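Side-chain contacts in alkylhalidase CmlS (Streptomyces venezuelae, PDB 3I3L), which is a flavin-dependent halogenase of chloramphenicol biosynthesis that carries an FAD cofactor linked covalently to the protein: residues A[58-63]-A[291-296]; A[62-67]-A[239-244]. All blocks are in the same frame, centred on the assembly; numbering follows the deposited sequence.

Interaction 1: residues A[58-63]-A[291-296]; sequences PRYRVG and EVRIVQ. With FAD (flavin-adenine dinucleotide), chain B.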
ATOM      1  N   PRO A  58       2.960  26.053  -1.947  1.00 38.09           N
ATOM      2  CA  PRO A  58       3.334  24.787  -1.264  1.00 36.97           C
ATOM      3  C   PRO A  58       3.010  24.821   0.214  1.00 36.95           C
ATOM      4  O   PRO A  58       3.014  25.896   0.822  1.00 35.35           O
ATOM      5  CB  PRO A  58       4.852  24.725  -1.444  1.00 38.45           C
ATOM      6  CG  PRO A  58       5.275  26.244  -1.514  1.00 39.32           C
ATOM      7  CD  PRO A  58       4.122  26.917  -2.246  1.00 37.87           C
ATOM      8  N   ARG A  59       2.705  23.648   0.791  1.00 36.34           N
ATOM      9  CA  ARG A  59       2.506  23.556   2.226  1.00 34.82           C
ATOM     10  C   ARG A  59       3.208  22.307   2.687  1.00 36.22           C
ATOM     11  O   ARG A  59       3.198  21.301   1.945  1.00 35.26           O
ATOM     12  CB  ARG A  59       1.018  23.565   2.596  1.00 34.32           C
ATOM     13  CG  ARG A  59       0.167  22.476   1.970  1.00 33.27           C
ATOM     14  CD  ARG A  59       0.123  21.178   2.835  1.00 29.69           C
ATOM     15  NE  ARG A  59      -0.653  20.171   2.106  1.00 31.25           N
ATOM     16  CZ  ARG A  59      -0.131  19.321   1.222  1.00 29.97           C
ATOM     17  NH1 ARG A  59      -0.891  18.435   0.603  1.00 24.14           N
ATOM     18  NH2 ARG A  59       1.169  19.368   0.945  1.00 31.53           N
ATOM     19  N   TYR A  60       3.839  22.391   3.885  1.00 35.54           N
ATOM     20  CA  TYR A  60       4.645  21.309   4.483  1.00 33.89           C
ATOM     21  C   TYR A  60       3.798  20.072   4.783  1.00 33.07           C
ATOM     22  O   TYR A  60       2.691  20.191   5.261  1.00 31.53           O
ATOM     23  CB  TYR A  60       5.410  21.760   5.764  1.00 34.89           C
ATOM     24  CG  TYR A  60       6.064  20.553   6.396  1.00 36.03           C
ATOM     25  CD1 TYR A  60       7.355  20.159   6.031  1.00 32.28           C
ATOM     26  CD2 TYR A  60       5.337  19.735   7.274  1.00 37.28           C
ATOM     27  CE1 TYR A  60       7.910  18.992   6.530  1.00 33.94           C
ATOM     28  CE2 TYR A  60       5.876  18.537   7.778  1.00 34.10           C
ATOM     29  CZ  TYR A  60       7.164  18.189   7.414  1.00 32.75           C
ATOM     30  OH  TYR A  60       7.676  17.018   7.899  1.00 31.22           O
ATOM     31  N   ARG A  61       4.347  18.884   4.516  1.00 31.94           N
ATOM     32  CA  ARG A  61       3.639  17.633   4.753  1.00 31.25           C
ATOM     33  C   ARG A  61       4.643  16.477   4.938  1.00 30.08           C
ATOM     34  O   ARG A  61       5.597  16.344   4.208  1.00 27.62           O
ATOM     35  CB  ARG A  61       2.707  17.348   3.586  1.00 33.34           C
ATOM     36  CG  ARG A  61       1.812  16.156   3.722  1.00 38.08           C
ATOM     37  CD  ARG A  61       0.685  16.509   4.644  1.00 44.33           C
ATOM     38  NE  ARG A  61      -0.366  15.476   4.702  1.00 47.09           N
ATOM     39  CZ  ARG A  61      -0.227  14.237   5.196  1.00 41.88           C
ATOM     40  NH1 ARG A  61       0.934  13.804   5.693  1.00 44.44           N
ATOM     41  NH2 ARG A  61      -1.277  13.442   5.243  1.00 39.68           N
ATOM     42  N   VAL A  62       4.417  15.677   5.959  1.00 29.03           N
ATOM     43  CA  VAL A  62       5.229  14.529   6.235  1.00 27.76           C
ATOM     44  C   VAL A  62       4.689  13.411   5.345  1.00 27.92           C
ATOM     45  O   VAL A  62       3.537  13.493   4.885  1.00 28.19           O
ATOM     46  CB  VAL A  62       5.121  14.126   7.748  1.00 27.15           C
ATOM     47  CG1 VAL A  62       3.755  13.470   8.039  1.00 25.86           C
ATOM     48  CG2 VAL A  62       6.307  13.223   8.149  1.00 25.03           C
ATOM     49  N   GLY A  63       5.527  12.408   5.076  1.00 27.12           N
ATOM     50  CA  GLY A  63       5.117  11.205   4.287  1.00 27.71           C
ATOM     51  C   GLY A  63       5.892  11.188   2.999  1.00 25.95           C
ATOM     52  O   GLY A  63       5.325  11.414   1.957  1.00 24.81           O
ATOM     53  N   GLU A 291      12.722  22.332  13.308  1.00 41.96           N
ATOM     54  CA  GLU A 291      11.903  22.058  14.486  1.00 40.78           C
ATOM     55  C   GLU A 291      11.422  20.573  14.485  1.00 40.37           C
ATOM     56  O   GLU A 291      11.543  19.846  13.474  1.00 38.67           O
ATOM     57  CB  GLU A 291      10.653  22.964  14.442  1.00 41.52           C
ATOM     58  CG  GLU A 291       9.787  22.684  13.195  1.00 42.67           C
ATOM     59  CD  GLU A 291       8.557  23.552  13.091  1.00 49.83           C
ATOM     60  OE1 GLU A 291       7.689  23.501  14.000  1.00 51.43           O
ATOM     61  OE2 GLU A 291       8.426  24.260  12.076  1.00 48.11           O
ATOM     62  N   VAL A 292      10.857  20.152  15.608  1.00 38.78           N
ATOM     63  CA  VAL A 292      10.239  18.838  15.657  1.00 39.28           C
ATOM     64  C   VAL A 292       8.753  18.987  15.678  1.00 37.97           C
ATOM     65  O   VAL A 292       8.219  19.900  16.316  1.00 37.83           O
ATOM     66  CB  VAL A 292      10.740  17.878  16.835  1.00 40.10           C
ATOM     67  CG1 VAL A 292      12.010  18.418  17.537  1.00 39.70           C
ATOM     68  CG2 VAL A 292       9.656  17.518  17.763  1.00 36.25           C
ATOM     69  N   ARG A 293       8.098  18.099  14.937  1.00 35.45           N
ATOM     70  CA  ARG A 293       6.641  18.120  14.794  1.00 32.41           C
ATOM     71  C   ARG A 293       6.106  16.828  15.364  1.00 30.57           C
ATOM     72  O   ARG A 293       6.857  15.890  15.556  1.00 29.30           O
ATOM     73  CB  ARG A 293       6.300  18.207  13.311  1.00 33.63           C
ATOM     74  CG  ARG A 293       6.690  19.626  12.631  1.00 33.57           C
ATOM     75  CD  ARG A 293       6.615  19.449  11.098  1.00 35.65           C
ATOM     76  NE  ARG A 293       6.856  20.665  10.332  1.00 36.39           N
ATOM     77  CZ  ARG A 293       8.036  21.052   9.868  1.00 35.01           C
ATOM     78  NH1 ARG A 293       9.130  20.345  10.079  1.00 35.88           N
ATOM     79  NH2 ARG A 293       8.105  22.156   9.165  1.00 36.03           N
ATOM     80  N   ILE A 294       4.822  16.788  15.673  1.00 30.88           N
ATOM     81  CA  ILE A 294       4.188  15.581  16.141  1.00 31.47           C
ATOM     82  C   ILE A 294       2.850  15.421  15.467  1.00 32.03           C
ATOM     83  O   ILE A 294       2.253  16.402  14.977  1.00 31.59           O
ATOM     84  CB  ILE A 294       3.920  15.635  17.655  1.00 32.42           C
ATOM     85  CG1 ILE A 294       2.825  16.648  17.966  1.00 32.75           C
ATOM     86  CG2 ILE A 294       5.252  16.031  18.402  1.00 33.01           C
ATOM     87  CD1 ILE A 294       2.591  16.898  19.475  1.00 36.02           C
ATOM     88  N   VAL A 295       2.368  14.186  15.467  1.00 31.24           N
ATOM     89  CA  VAL A 295       1.014  13.923  15.063  1.00 31.12           C
ATOM     90  C   VAL A 295       0.564  12.554  15.495  1.00 31.23           C
ATOM     91  O   VAL A 295       1.373  11.643  15.541  1.00 31.37           O
ATOM     92  CB  VAL A 295       0.870  14.073  13.529  1.00 31.75           C
ATOM     93  CG1 VAL A 295       1.474  12.881  12.821  1.00 32.78           C
ATOM     94  CG2 VAL A 295      -0.607  14.222  13.174  1.00 33.03           C
ATOM     95  N   GLN A 296      -0.730  12.411  15.808  1.00 30.60           N
ATOM     96  CA  GLN A 296      -1.363  11.105  15.954  1.00 31.68           C
ATOM     97  C   GLN A 296      -1.632  10.461  14.590  1.00 32.54           C
ATOM     98  O   GLN A 296      -2.388  10.997  13.792  1.00 33.33           O
ATOM     99  CB  GLN A 296      -2.726  11.163  16.716  1.00 32.77           C
ATOM    100  CG  GLN A 296      -2.721  11.778  18.195  1.00 35.17           C
ATOM    101  CD  GLN A 296      -1.872  11.022  19.202  1.00 35.25           C
ATOM    102  OE1 GLN A 296      -1.661   9.791  19.113  1.00 33.93           O
ATOM    103  NE2 GLN A 296      -1.359  11.757  20.169  1.00 42.43           N
TER
HETATM  104  PA  FAD B 600      -3.115  14.344   2.257  1.00 22.91           P
HETATM  105  O1A FAD B 600      -3.343  14.647   3.720  1.00 23.40           O
HETATM  106  O2A FAD B 600      -1.699  14.211   1.817  1.00 26.26           O
HETATM  107  O5B FAD B 600      -3.849  15.514   1.385  1.00 28.34           O
HETATM  108  C5B FAD B 600      -5.151  15.948   1.723  1.00 26.26           C
HETATM  109  C4B FAD B 600      -5.362  17.442   1.386  1.00 24.76           C
HETATM  110  O4B FAD B 600      -6.745  17.759   1.669  1.00 25.06           O
HETATM  111  C3B FAD B 600      -4.523  18.363   2.239  1.00 27.75           C
HETATM  112  O3B FAD B 600      -3.691  19.130   1.424  1.00 28.16           O
HETATM  113  C2B FAD B 600      -5.537  19.260   2.967  1.00 29.50           C
HETATM  114  O2B FAD B 600      -5.140  20.595   2.943  1.00 32.68           O
HETATM  115  C1B FAD B 600      -6.821  19.071   2.173  1.00 25.25           C
HETATM  116  N9A FAD B 600      -8.082  19.197   2.879  1.00 28.90           N
HETATM  117  C8A FAD B 600      -8.421  18.646   4.079  1.00 29.05           C
HETATM  118  N7A FAD B 600      -9.700  18.978   4.361  1.00 29.98           N
HETATM  119  C5A FAD B 600     -10.163  19.807   3.397  1.00 28.89           C
HETATM  120  C6A FAD B 600     -11.380  20.439   3.218  1.00 28.67           C
HETATM  121  N6A FAD B 600     -12.363  20.282   4.086  1.00 26.64           N
HETATM  122  N1A FAD B 600     -11.554  21.185   2.084  1.00 31.62           N
HETATM  123  C2A FAD B 600     -10.550  21.349   1.161  1.00 24.68           C
HETATM  124  N3A FAD B 600      -9.363  20.710   1.348  1.00 27.36           N
HETATM  125  C4A FAD B 600      -9.166  19.947   2.447  1.00 28.32           C
HETATM  126  N1  FAD B 600       3.241   7.767   3.091  1.00 24.52           N
HETATM  127  C2  FAD B 600       4.174   7.301   2.180  1.00 25.22           C
HETATM  128  O2  FAD B 600       3.772   6.979   1.070  1.00 28.21           O
HETATM  129  N3  FAD B 600       5.498   7.180   2.512  1.00 23.49           N
HETATM  130  C4  FAD B 600       5.938   7.522   3.763  1.00 26.99           C
HETATM  131  O4  FAD B 600       7.178   7.421   4.036  1.00 30.83           O
HETATM  132  C4X FAD B 600       5.002   7.962   4.700  1.00 26.78           C
HETATM  133  N5  FAD B 600       5.411   8.329   5.953  1.00 26.06           N
HETATM  134  C5X FAD B 600       4.497   8.861   6.834  1.00 24.75           C
HETATM  135  C6  FAD B 600       4.903   9.228   8.125  1.00 24.65           C
HETATM  136  C7  FAD B 600       3.971   9.684   9.026  1.00 28.65           C
HETATM  137  C7M FAD B 600       4.378  10.107  10.417  1.00 30.27           C
HETATM  138  C8  FAD B 600       2.651   9.820   8.608  1.00 31.68           C
HETATM  139  C8M FAD B 600       1.635  10.400   9.508  1.00 29.10           C
HETATM  140  C9  FAD B 600       2.220   9.417   7.339  1.00 27.49           C
HETATM  141  C9A FAD B 600       3.182   8.942   6.461  1.00 24.94           C
HETATM  142  N10 FAD B 600       2.760   8.611   5.206  1.00 22.58           N
HETATM  143  C10 FAD B 600       3.641   8.079   4.342  1.00 23.96           C
HETATM  144  C1' FAD B 600       1.287   8.628   4.980  1.00 21.76           C
HETATM  145  C2' FAD B 600       0.951   9.532   3.818  1.00 22.77           C
HETATM  146  O2' FAD B 600       1.566  10.739   4.033  1.00 26.99           O
HETATM  147  C3' FAD B 600      -0.517   9.713   3.540  1.00 24.44           C
HETATM  148  O3' FAD B 600      -1.095   8.457   3.259  1.00 22.10           O
HETATM  149  C4' FAD B 600      -0.736  10.627   2.289  1.00 23.57           C
HETATM  150  O4' FAD B 600      -0.353  11.951   2.540  1.00 21.84           O
HETATM  151  C5' FAD B 600      -2.217  10.659   1.935  1.00 19.55           C
HETATM  152  O5' FAD B 600      -2.425  11.412   0.775  1.00 23.74           O
HETATM  153  P   FAD B 600      -3.852  12.077   0.644  1.00 21.58           P
HETATM  154  O1P FAD B 600      -4.916  11.056   0.982  1.00 20.89           O
HETATM  155  O2P FAD B 600      -3.947  12.817  -0.686  1.00 28.18           O
HETATM  156  O3P FAD B 600      -3.985  13.083   1.904  1.00 20.22           O
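Tyr60 and Arg293 join an irregular loop, 58-63, to strand 287-302, and because Tyr60 CA and Arg293 CA stand 11.0 Å apart the contact is left to the two side chains. These form a stacked cation-pi pair. The Arg293 guanidinium lies flat over one face of the tyrosine ring, the planes inclined by 12°, with Arg293 CZ 3.7 Å from the Tyr60 ring centroid and almost on the ring normal. Arg293 NE settles above the CD2-CE2 bond, 3.5 Å from Tyr60 CE2, while NH2 lies nearest CD1 and CG, and NH1 nearest CZ and CE1. Tyr60 swings its CG anti to the backbone N (chi1 173°), which carries the ring out toward the strand. On the other face of the guanidinium sits Glu291 OE2, 3.6 Å from Arg293 NH2, a long charge-charge pairing to which no N-H points; Asp290 takes NH1 in a salt bridge.

The loop follows strand 48-52 of the Rossmann-type FAD-binding sheet, whereas the arginine belongs to strand 287-302 of the second, mixed sheet. Tyr60 OH hydrogen-bonds Trp209 and Tyr211 on the adjacent strand 203-213. With an alanine here, the Arg293 guanidinium would probably lose the aromatic face it lies on, its hold then resting on the acidic residues beside it, and Trp209 and Tyr211 would lose their hydroxyl partner.

The flanking arginines serve the cofactor instead. Arg59 directs NE and NH1 to the ribose hydroxyl, NH1 lying 3.0 Å from FAD O3B, and Arg61 grips one phosphate oxygen with NE and NH2, the latter 2.8 Å from FAD O1A.

Interaction 2: residues A[62-67]-A[239-244]; sequences VGESLL and IPIKDD. With FAD (flavin-adenine dinucleotide), chain B.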
ATOM      1  N   VAL A  62       4.417  15.677   5.959  1.00 29.03           N
ATOM      2  CA  VAL A  62       5.229  14.529   6.235  1.00 27.76           C
ATOM      3  C   VAL A  62       4.689  13.411   5.345  1.00 27.92           C
ATOM      4  O   VAL A  62       3.537  13.493   4.885  1.00 28.19           O
ATOM      5  CB  VAL A  62       5.121  14.126   7.748  1.00 27.15           C
ATOM      6  CG1 VAL A  62       3.755  13.470   8.039  1.00 25.86           C
ATOM      7  CG2 VAL A  62       6.307  13.223   8.149  1.00 25.03           C
ATOM      8  N   GLY A  63       5.527  12.408   5.076  1.00 27.12           N
ATOM      9  CA  GLY A  63       5.117  11.205   4.287  1.00 27.71           C
ATOM     10  C   GLY A  63       5.892  11.188   2.999  1.00 25.95           C
ATOM     11  O   GLY A  63       5.325  11.414   1.957  1.00 24.81           O
ATOM     12  N   GLU A  64       7.183  10.933   3.094  1.00 26.82           N
ATOM     13  CA  GLU A  64       8.124  11.339   2.073  1.00 26.70           C
ATOM     14  C   GLU A  64       8.685  10.236   1.175  1.00 27.82           C
ATOM     15  O   GLU A  64       9.355  10.537   0.160  1.00 27.88           O
ATOM     16  CB  GLU A  64       9.251  12.095   2.751  1.00 26.72           C
ATOM     17  CG  GLU A  64       8.707  13.376   3.418  1.00 24.98           C
ATOM     18  CD  GLU A  64       9.556  13.843   4.576  1.00 29.24           C
ATOM     19  OE1 GLU A  64       9.907  13.011   5.457  1.00 23.81           O
ATOM     20  OE2 GLU A  64       9.849  15.064   4.608  1.00 30.30           O
ATOM     21  N   SER A  65       8.433   8.975   1.529  1.00 24.66           N
ATOM     22  CA  SER A  65       9.109   7.882   0.820  1.00 25.82           C
ATOM     23  C   SER A  65       8.089   7.154  -0.034  1.00 27.30           C
ATOM     24  O   SER A  65       7.072   6.602   0.482  1.00 26.61           O
ATOM     25  CB  SER A  65       9.802   6.928   1.811  1.00 24.71           C
ATOM     26  OG  SER A  65      10.435   5.842   1.179  1.00 27.29           O
ATOM     27  N   LEU A  66       8.348   7.171  -1.348  1.00 27.05           N
ATOM     28  CA  LEU A  66       7.397   6.654  -2.336  1.00 25.34           C
ATOM     29  C   LEU A  66       7.705   5.267  -2.880  1.00 25.68           C
ATOM     30  O   LEU A  66       8.758   4.663  -2.552  1.00 24.46           O
ATOM     31  CB  LEU A  66       7.279   7.667  -3.461  1.00 26.90           C
ATOM     32  CG  LEU A  66       6.979   9.121  -3.009  1.00 28.77           C
ATOM     33  CD1 LEU A  66       6.675  10.010  -4.207  1.00 25.43           C
ATOM     34  CD2 LEU A  66       5.787   9.097  -2.024  1.00 31.05           C
ATOM     35  N   LEU A  67       6.812   4.751  -3.733  1.00 23.72           N
ATOM     36  CA  LEU A  67       6.951   3.355  -4.211  1.00 26.13           C
ATOM     37  C   LEU A  67       6.890   3.297  -5.742  1.00 27.59           C
ATOM     38  O   LEU A  67       6.331   4.203  -6.406  1.00 26.46           O
ATOM     39  CB  LEU A  67       5.871   2.454  -3.571  1.00 24.82           C
ATOM     40  CG  LEU A  67       5.989   2.183  -2.047  1.00 28.37           C
ATOM     41  CD1 LEU A  67       4.714   1.375  -1.517  1.00 22.62           C
ATOM     42  CD2 LEU A  67       7.312   1.417  -1.669  1.00 23.90           C
ATOM     43  N   ILE A 239      14.942   8.790   6.313  1.00 29.28           N
ATOM     44  CA  ILE A 239      14.724   8.946   4.862  1.00 29.05           C
ATOM     45  C   ILE A 239      15.630  10.064   4.268  1.00 30.00           C
ATOM     46  O   ILE A 239      15.577  11.223   4.702  1.00 26.87           O
ATOM     47  CB  ILE A 239      13.279   9.331   4.539  1.00 29.48           C
ATOM     48  CG1 ILE A 239      12.262   8.365   5.173  1.00 32.27           C
ATOM     49  CG2 ILE A 239      13.057   9.491   3.006  1.00 28.43           C
ATOM     50  CD1 ILE A 239      12.647   6.938   4.947  1.00 39.24           C
ATOM     51  N   PRO A 240      16.466   9.706   3.272  1.00 30.76           N
ATOM     52  CA  PRO A 240      17.222  10.778   2.619  1.00 32.31           C
ATOM     53  C   PRO A 240      16.325  11.505   1.615  1.00 33.22           C
ATOM     54  O   PRO A 240      15.943  10.926   0.641  1.00 34.32           O
ATOM     55  CB  PRO A 240      18.349  10.037   1.890  1.00 31.88           C
ATOM     56  CG  PRO A 240      17.884   8.533   1.805  1.00 31.09           C
ATOM     57  CD  PRO A 240      16.639   8.383   2.634  1.00 29.73           C
ATOM     58  N   ILE A 241      15.960  12.734   1.878  1.00 34.88           N
ATOM     59  CA  ILE A 241      15.175  13.482   0.941  1.00 38.46           C
ATOM     60  C   ILE A 241      16.035  14.465   0.119  1.00 42.19           C
ATOM     61  O   ILE A 241      15.538  15.116  -0.798  1.00 42.03           O
ATOM     62  CB  ILE A 241      14.024  14.242   1.609  1.00 38.22           C
ATOM     63  CG1 ILE A 241      14.566  15.251   2.588  1.00 38.66           C
ATOM     64  CG2 ILE A 241      13.045  13.263   2.309  1.00 36.79           C
ATOM     65  CD1 ILE A 241      13.618  16.363   2.820  1.00 38.32           C
ATOM     66  N   LYS A 242      17.320  14.549   0.446  1.00 45.60           N
ATOM     67  CA  LYS A 242      18.277  15.266  -0.402  1.00 49.50           C
ATOM     68  C   LYS A 242      19.631  14.598  -0.329  1.00 51.36           C
ATOM     69  O   LYS A 242      19.765  13.543   0.314  1.00 52.14           O
ATOM     70  CB  LYS A 242      18.386  16.740  -0.018  1.00 49.21           C
ATOM     71  CG  LYS A 242      17.482  17.611  -0.813  1.00 52.56           C
ATOM     72  CD  LYS A 242      17.249  18.944  -0.122  1.00 57.52           C
ATOM     73  CE  LYS A 242      16.238  19.804  -0.915  1.00 60.51           C
ATOM     74  NZ  LYS A 242      14.999  19.032  -1.298  1.00 61.94           N
ATOM     75  N   ASP A 243      20.620  15.217  -0.983  1.00 53.09           N
ATOM     76  CA  ASP A 243      22.022  14.814  -0.881  1.00 55.16           C
ATOM     77  C   ASP A 243      22.475  14.737   0.590  1.00 55.46           C
ATOM     78  O   ASP A 243      23.087  13.726   1.025  1.00 56.93           O
ATOM     79  CB  ASP A 243      22.917  15.802  -1.655  1.00 56.34           C
ATOM     80  CG  ASP A 243      24.418  15.420  -1.627  1.00 60.16           C
ATOM     81  OD1 ASP A 243      24.773  14.250  -1.928  1.00 63.31           O
ATOM     82  OD2 ASP A 243      25.248  16.309  -1.322  1.00 65.11           O
ATOM     83  N   ASP A 244      22.170  15.790   1.349  1.00 53.92           N
ATOM     84  CA  ASP A 244      22.630  15.856   2.733  1.00 53.49           C
ATOM     85  C   ASP A 244      21.483  16.065   3.750  1.00 50.99           C
ATOM     86  O   ASP A 244      21.708  16.596   4.853  1.00 51.61           O
ATOM     87  CB  ASP A 244      23.684  16.966   2.871  1.00 54.78           C
ATOM     88  CG  ASP A 244      23.075  18.374   2.762  1.00 58.51           C
ATOM     89  OD1 ASP A 244      22.139  18.595   1.930  1.00 62.28           O
ATOM     90  OD2 ASP A 244      23.516  19.255   3.540  1.00 61.82           O
TER
HETATM   91  PA  FAD B 600      -3.115  14.344   2.257  1.00 22.91           P
HETATM   92  O1A FAD B 600      -3.343  14.647   3.720  1.00 23.40           O
HETATM   93  O2A FAD B 600      -1.699  14.211   1.817  1.00 26.26           O
HETATM   94  O5B FAD B 600      -3.849  15.514   1.385  1.00 28.34           O
HETATM   95  C5B FAD B 600      -5.151  15.948   1.723  1.00 26.26           C
HETATM   96  C4B FAD B 600      -5.362  17.442   1.386  1.00 24.76           C
HETATM   97  O4B FAD B 600      -6.745  17.759   1.669  1.00 25.06           O
HETATM   98  C3B FAD B 600      -4.523  18.363   2.239  1.00 27.75           C
HETATM   99  O3B FAD B 600      -3.691  19.130   1.424  1.00 28.16           O
HETATM  100  C2B FAD B 600      -5.537  19.260   2.967  1.00 29.50           C
HETATM  101  O2B FAD B 600      -5.140  20.595   2.943  1.00 32.68           O
HETATM  102  C1B FAD B 600      -6.821  19.071   2.173  1.00 25.25           C
HETATM  103  N9A FAD B 600      -8.082  19.197   2.879  1.00 28.90           N
HETATM  104  C8A FAD B 600      -8.421  18.646   4.079  1.00 29.05           C
HETATM  105  N7A FAD B 600      -9.700  18.978   4.361  1.00 29.98           N
HETATM  106  C5A FAD B 600     -10.163  19.807   3.397  1.00 28.89           C
HETATM  107  C6A FAD B 600     -11.380  20.439   3.218  1.00 28.67           C
HETATM  108  N6A FAD B 600     -12.363  20.282   4.086  1.00 26.64           N
HETATM  109  N1A FAD B 600     -11.554  21.185   2.084  1.00 31.62           N
HETATM  110  C2A FAD B 600     -10.550  21.349   1.161  1.00 24.68           C
HETATM  111  N3A FAD B 600      -9.363  20.710   1.348  1.00 27.36           N
HETATM  112  C4A FAD B 600      -9.166  19.947   2.447  1.00 28.32           C
HETATM  113  N1  FAD B 600       3.241   7.767   3.091  1.00 24.52           N
HETATM  114  C2  FAD B 600       4.174   7.301   2.180  1.00 25.22           C
HETATM  115  O2  FAD B 600       3.772   6.979   1.070  1.00 28.21           O
HETATM  116  N3  FAD B 600       5.498   7.180   2.512  1.00 23.49           N
HETATM  117  C4  FAD B 600       5.938   7.522   3.763  1.00 26.99           C
HETATM  118  O4  FAD B 600       7.178   7.421   4.036  1.00 30.83           O
HETATM  119  C4X FAD B 600       5.002   7.962   4.700  1.00 26.78           C
HETATM  120  N5  FAD B 600       5.411   8.329   5.953  1.00 26.06           N
HETATM  121  C5X FAD B 600       4.497   8.861   6.834  1.00 24.75           C
HETATM  122  C6  FAD B 600       4.903   9.228   8.125  1.00 24.65           C
HETATM  123  C7  FAD B 600       3.971   9.684   9.026  1.00 28.65           C
HETATM  124  C7M FAD B 600       4.378  10.107  10.417  1.00 30.27           C
HETATM  125  C8  FAD B 600       2.651   9.820   8.608  1.00 31.68           C
HETATM  126  C8M FAD B 600       1.635  10.400   9.508  1.00 29.10           C
HETATM  127  C9  FAD B 600       2.220   9.417   7.339  1.00 27.49           C
HETATM  128  C9A FAD B 600       3.182   8.942   6.461  1.00 24.94           C
HETATM  129  N10 FAD B 600       2.760   8.611   5.206  1.00 22.58           N
HETATM  130  C10 FAD B 600       3.641   8.079   4.342  1.00 23.96           C
HETATM  131  C1' FAD B 600       1.287   8.628   4.980  1.00 21.76           C
HETATM  132  C2' FAD B 600       0.951   9.532   3.818  1.00 22.77           C
HETATM  133  O2' FAD B 600       1.566  10.739   4.033  1.00 26.99           O
HETATM  134  C3' FAD B 600      -0.517   9.713   3.540  1.00 24.44           C
HETATM  135  O3' FAD B 600      -1.095   8.457   3.259  1.00 22.10           O
HETATM  136  C4' FAD B 600      -0.736  10.627   2.289  1.00 23.57           C
HETATM  137  O4' FAD B 600      -0.353  11.951   2.540  1.00 21.84           O
HETATM  138  C5' FAD B 600      -2.217  10.659   1.935  1.00 19.55           C
HETATM  139  O5' FAD B 600      -2.425  11.412   0.775  1.00 23.74           O
HETATM  140  P   FAD B 600      -3.852  12.077   0.644  1.00 21.58           P
HETATM  141  O1P FAD B 600      -4.916  11.056   0.982  1.00 20.89           O
HETATM  142  O2P FAD B 600      -3.947  12.817  -0.686  1.00 28.18           O
HETATM  143  O3P FAD B 600      -3.985  13.083   1.904  1.00 20.22           O
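The flavin-binding loop that leads into helix 68-76 rests here, through Glu64 and Ser65, on the end of strand 234-240, part of the mixed sheet that lies beside the isoalloxazine in this FAD-binding fold. The main chains stay well separated, Glu64 CA 7.5 Å from Ile241 CA and Ser65 CA 7.0 Å from Ile239 CA, and the contact between them is made by aliphatic carbon. Ile241 brings its short branch, CG2, to 4.0 Å from Glu64 CB. Ile239 meets the serine with the end of its longer branch, CD1 lying 4.2 Å from Ser65 CB; its chi1 of -53° and chi2 of -47° fold that methyl over rather than extending it. Both are loose van der Waals touches, made by the carbon portions of polar residues.

The polar ends turn to other partners. The Glu64 carboxylate is taken up by two hydroxyls, OE2 hydrogen-bonded with Tyr211 OH and OE1 with Ser247 OG, which gives each oxygen of this buried acid a partner. Ser65 OG has hydrogen bonds with Lys91 NZ, Gln124 NE2 and Thr226 OG1.

On the cofactor side the loop works mainly through its backbone. Val62 places CG1 3.9 Å from FAD C8, at the dimethylbenzene end of the flavin. Gly63, at a positive phi and without a side chain, lets its CA approach FAD C4X to 3.3 Å; a CB there would run into the ribityl O2'. Ser65 then reads the pyrimidine edge with its backbone N-H and carbonyl: its N donates to FAD O4 at 3.2 Å, and FAD N3 donates to Ser65 O over 2.6 Å in a nearly straight bond of 165°.

Both interactions set the same cofactor-binding loop against the mixed sheet, and they share Val62 and Gly63 while their centres lie 13 Å apart. Interaction 1 is a surface contact between partly exposed residues, built on charge and an aromatic face, with Arg59 and Arg61 of the same loop turned to the ribose and diphosphate of FAD. Interaction 2 is buried, and its direct touches are purely aliphatic, with the polar groups satisfied by residues around it. The cofactor is met differently too: arginine side chains serve it near 58-63, whereas backbone amide and carbonyl groups serve the flavin near 62-67. Tyr211 is common to both surroundings, bonding Tyr60 in one and Glu64 in the other.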